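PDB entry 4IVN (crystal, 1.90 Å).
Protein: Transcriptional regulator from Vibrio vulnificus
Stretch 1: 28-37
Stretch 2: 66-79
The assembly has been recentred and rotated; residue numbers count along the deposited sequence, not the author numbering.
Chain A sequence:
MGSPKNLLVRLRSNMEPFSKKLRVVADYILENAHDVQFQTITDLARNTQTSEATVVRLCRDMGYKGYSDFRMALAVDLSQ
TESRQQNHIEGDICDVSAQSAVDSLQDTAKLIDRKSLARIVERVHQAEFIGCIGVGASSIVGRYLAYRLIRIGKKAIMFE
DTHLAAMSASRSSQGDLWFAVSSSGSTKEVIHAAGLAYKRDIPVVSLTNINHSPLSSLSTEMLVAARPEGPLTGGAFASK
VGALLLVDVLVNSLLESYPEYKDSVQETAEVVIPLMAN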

# COMPACT_ATOMS: atom_id res chain seq x y z
N TYR A 28 23.36 23.92 -15.69
CA TYR A 28 23.09 23.01 -14.59
C TYR A 28 22.40 21.74 -15.11
O TYR A 28 22.77 20.64 -14.72
CB TYR A 28 22.29 23.66 -13.45
CG TYR A 28 22.00 22.74 -12.29
CD1 TYR A 28 22.79 22.76 -11.13
CD2 TYR A 28 20.90 21.83 -12.32
CE1 TYR A 28 22.52 21.88 -10.06
CE2 TYR A 28 20.64 20.98 -11.25
CZ TYR A 28 21.45 21.01 -10.12
OH TYR A 28 21.19 20.14 -9.08
N ILE A 29 21.42 21.88 -15.99
CA ILE A 29 20.74 20.71 -16.48
C ILE A 29 21.65 19.83 -17.33
O ILE A 29 21.61 18.59 -17.21
CB ILE A 29 19.48 21.10 -17.30
CG1 ILE A 29 18.49 21.86 -16.40
CG2 ILE A 29 18.78 19.84 -17.76
CD1 ILE A 29 17.34 22.58 -17.12
N LEU A 30 22.43 20.45 -18.22
CA LEU A 30 23.32 19.73 -19.14
C LEU A 30 24.35 18.92 -18.34
O LEU A 30 24.82 17.86 -18.80
CB LEU A 30 24.07 20.69 -20.11
CG LEU A 30 23.32 21.19 -21.36
CD1 LEU A 30 24.03 22.39 -22.04
CD2 LEU A 30 23.09 20.04 -22.33
N GLU A 31 24.70 19.43 -17.15
CA GLU A 31 25.68 18.78 -16.30
C GLU A 31 25.11 17.81 -15.32
O GLU A 31 25.85 16.98 -14.83
CB GLU A 31 26.59 19.77 -15.56
CG GLU A 31 27.47 20.53 -16.54
CD GLU A 31 27.85 21.93 -16.09
OE1 GLU A 31 28.15 22.14 -14.90
OE2 GLU A 31 27.89 22.82 -16.96
N ASN A 32 23.81 17.89 -15.05
CA ASN A 32 23.22 17.11 -13.92
C ASN A 32 22.01 16.31 -14.32
O ASN A 32 21.13 16.01 -13.49
CB ASN A 32 22.84 18.06 -12.77
CG ASN A 32 24.05 18.71 -12.17
OD1 ASN A 32 24.79 18.07 -11.47
ND2 ASN A 32 24.26 19.99 -12.48
N ALA A 33 21.93 16.08 -15.61
CA ALA A 33 20.68 15.73 -16.27
C ALA A 33 20.07 14.48 -15.71
O ALA A 33 18.84 14.41 -15.52
CB ALA A 33 20.85 15.61 -17.78
N HIS A 34 20.90 13.48 -15.42
CA HIS A 34 20.38 12.28 -14.77
C HIS A 34 19.64 12.61 -13.49
O HIS A 34 18.52 12.10 -13.25
CB HIS A 34 21.48 11.21 -14.51
CG HIS A 34 20.98 10.06 -13.63
ND1 HIS A 34 20.56 8.88 -14.15
CD2 HIS A 34 20.78 9.97 -12.23
CE1 HIS A 34 20.15 8.08 -13.13
NE2 HIS A 34 20.30 8.75 -11.97
N ASP A 35 20.23 13.45 -12.64
CA ASP A 35 19.54 13.76 -11.37
C ASP A 35 18.33 14.74 -11.49
O ASP A 35 17.41 14.70 -10.67
CB ASP A 35 20.51 14.29 -10.30
CG ASP A 35 19.84 14.40 -8.93
OD1 ASP A 35 19.37 13.36 -8.40
OD2 ASP A 35 19.73 15.53 -8.40
N VAL A 36 18.34 15.58 -12.52
CA VAL A 36 17.29 16.54 -12.72
C VAL A 36 15.93 15.78 -12.89
O VAL A 36 14.87 16.33 -12.55
CB VAL A 36 17.58 17.55 -13.88
CG1 VAL A 36 16.33 18.41 -14.23
CG2 VAL A 36 18.73 18.48 -13.52
N GLN A 37 15.97 14.56 -13.45
CA GLN A 37 14.74 13.70 -13.60
C GLN A 37 13.96 13.61 -12.29
O GLN A 37 12.72 13.50 -12.26
CB GLN A 37 15.13 12.25 -13.94
CG GLN A 37 16.00 12.05 -15.14
CD GLN A 37 16.28 10.56 -15.39
OE1 GLN A 37 17.25 10.00 -14.88
NE2 GLN A 37 15.47 9.96 -16.22
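Stretch 2 (66-79) GYSDFRMALAVDLS

Residues 67-78 form a regular α-helix that packs nearly at right angles against helix 28-36, with a signed crossing angle of -86° and a closest approach of 9.7 Å between the axes. G66 occupies the N-cap position, and its carbonyl accepts the first i to i+4 bond of the helix, F70 N to G66 O at 3.1 Å. The pattern continues without a break to L78 N, which lies 2.8 Å from L74 O. Helix 28-36 is less regular: it kinks where the backbone nitrogens of H34 and D35 lack bonds to the preceding turn. Together the two stretches bury 483 Å². The backbones come near each other late in both segments, with the CA atoms of Q37 and A75 5.8 Å apart and those of H34 and L78 7.3 Å apart.

Most of the contact is apolar. L74 points toward stretch 1 and fits between A33 and V36, its CD1 4.1 Å from A33 CB and its CD2 3.9 Å from V36 CG1. One turn earlier, F70 starts out sideways, but its t rotamer carries the ring to I29, where CZ meets I29 CD1 at 3.8 Å. One turn later, L78 extends the apolar surface: its CD1 lies 3.7 Å from H34 CA and 4.4 Å from A33 CB.

Backbone carbonyls of stretch 1 also meet side chains of the second helix. A33 O lies 3.6 Å from L74 CD2 and 3.5 Å from L78 CD1, both van der Waals contacts. V36 O approaches Y67 OH at 3.3 Å and R71 CD at 3.7 Å. Beyond it, Q37 O lies over one face of the R71 guanidinium, 2.9 Å from R71 NH1. The side chain of Q37 turns back to cover A75 and L78, and Q37 has the largest area covered of any residue in this contact.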

# COMPACT_ATOMS: atom_id res chain seq x y z
N GLY A 66 6.12 23.52 -20.03
CA GLY A 66 6.46 23.84 -18.64
C GLY A 66 7.49 22.86 -18.10
O GLY A 66 8.02 22.04 -18.85
N TYR A 67 7.77 22.92 -16.79
CA TYR A 67 8.84 22.11 -16.21
C TYR A 67 8.50 20.62 -16.30
O TYR A 67 9.35 19.78 -16.68
CB TYR A 67 9.09 22.51 -14.76
CG TYR A 67 10.09 21.63 -14.13
CD1 TYR A 67 11.43 21.69 -14.56
CD2 TYR A 67 9.71 20.62 -13.21
CE1 TYR A 67 12.39 20.83 -14.04
CE2 TYR A 67 10.69 19.77 -12.66
CZ TYR A 67 12.04 19.91 -13.06
OH TYR A 67 13.06 19.06 -12.64
N SER A 68 7.28 20.26 -15.88
CA SER A 68 6.96 18.80 -15.86
C SER A 68 7.06 18.18 -17.27
O SER A 68 7.46 17.06 -17.40
CB SER A 68 5.57 18.59 -15.27
OG SER A 68 5.63 18.80 -13.84
N ASP A 69 6.54 18.86 -18.30
CA ASP A 69 6.64 18.43 -19.73
C ASP A 69 8.12 18.24 -20.18
O ASP A 69 8.54 17.21 -20.73
CB ASP A 69 6.03 19.53 -20.60
CG ASP A 69 5.90 19.12 -22.03
OD1 ASP A 69 5.74 17.90 -22.35
OD2 ASP A 69 5.97 20.03 -22.89
N PHE A 70 8.89 19.29 -19.97
CA PHE A 70 10.38 19.23 -20.10
C PHE A 70 11.01 18.05 -19.37
O PHE A 70 11.81 17.29 -19.95
CB PHE A 70 10.97 20.55 -19.61
CG PHE A 70 12.47 20.58 -19.64
CD1 PHE A 70 13.18 20.02 -18.60
CD2 PHE A 70 13.15 21.20 -20.70
CE1 PHE A 70 14.59 20.03 -18.64
CE2 PHE A 70 14.54 21.22 -20.75
CZ PHE A 70 15.26 20.65 -19.69
N ARG A 71 10.67 17.88 -18.06
CA ARG A 71 11.33 16.85 -17.27
C ARG A 71 10.97 15.45 -17.83
O ARG A 71 11.79 14.56 -17.90
CB ARG A 71 10.91 16.96 -15.81
CG ARG A 71 11.86 16.20 -14.87
CD ARG A 71 11.31 16.35 -13.45
NE ARG A 71 10.20 15.39 -13.28
CZ ARG A 71 9.86 14.76 -12.15
NH1 ARG A 71 10.51 14.99 -11.01
NH2 ARG A 71 8.81 13.90 -12.14
N MET A 72 9.71 15.27 -18.24
CA MET A 72 9.30 14.00 -18.89
C MET A 72 10.14 13.74 -20.18
O MET A 72 10.68 12.62 -20.37
CB MET A 72 7.81 14.14 -19.30
CG MET A 72 7.18 12.94 -20.03
SD MET A 72 6.77 11.56 -18.86
CE MET A 72 8.18 10.54 -19.28
N ALA A 73 10.22 14.74 -21.08
CA ALA A 73 11.08 14.55 -22.29
C ALA A 73 12.50 14.24 -21.88
O ALA A 73 13.21 13.42 -22.54
CB ALA A 73 11.08 15.78 -23.17
N LEU A 74 12.95 14.92 -20.84
CA LEU A 74 14.30 14.67 -20.39
C LEU A 74 14.50 13.18 -20.07
O LEU A 74 15.50 12.54 -20.54
CB LEU A 74 14.64 15.55 -19.18
CG LEU A 74 16.01 15.24 -18.55
CD1 LEU A 74 17.17 15.53 -19.57
CD2 LEU A 74 16.24 16.08 -17.32
N ALA A 75 13.57 12.61 -19.28
CA ALA A 75 13.75 11.22 -18.79
C ALA A 75 13.70 10.26 -19.99
O ALA A 75 14.44 9.30 -20.07
CB ALA A 75 12.68 10.86 -17.69
N VAL A 76 12.81 10.56 -20.95
CA VAL A 76 12.67 9.72 -22.13
C VAL A 76 13.95 9.83 -22.96
O VAL A 76 14.45 8.79 -23.44
CB VAL A 76 11.46 10.13 -22.97
CG1 VAL A 76 11.42 9.38 -24.33
CG2 VAL A 76 10.18 9.84 -22.19
N ASP A 77 14.53 11.05 -23.05
CA ASP A 77 15.72 11.31 -23.86
C ASP A 77 16.92 10.55 -23.24
O ASP A 77 17.70 9.86 -23.96
CB ASP A 77 15.98 12.83 -23.98
CG ASP A 77 16.85 13.21 -25.18
OD1 ASP A 77 16.77 12.55 -26.27
OD2 ASP A 77 17.62 14.22 -25.04
N LEU A 78 17.05 10.60 -21.91
CA LEU A 78 18.10 9.84 -21.21
C LEU A 78 17.96 8.34 -21.39
O LEU A 78 18.94 7.61 -21.44
CB LEU A 78 18.08 10.20 -19.72
CG LEU A 78 18.68 11.59 -19.37
CD1 LEU A 78 18.52 11.89 -17.90
CD2 LEU A 78 20.14 11.67 -19.75
N SER A 79 16.71 7.88 -21.41
CA SER A 79 16.32 6.48 -21.47
C SER A 79 17.04 5.60 -22.49
O SER A 79 17.17 4.37 -22.29
CB SER A 79 14.85 6.41 -21.82
OG SER A 79 14.21 5.68 -20.82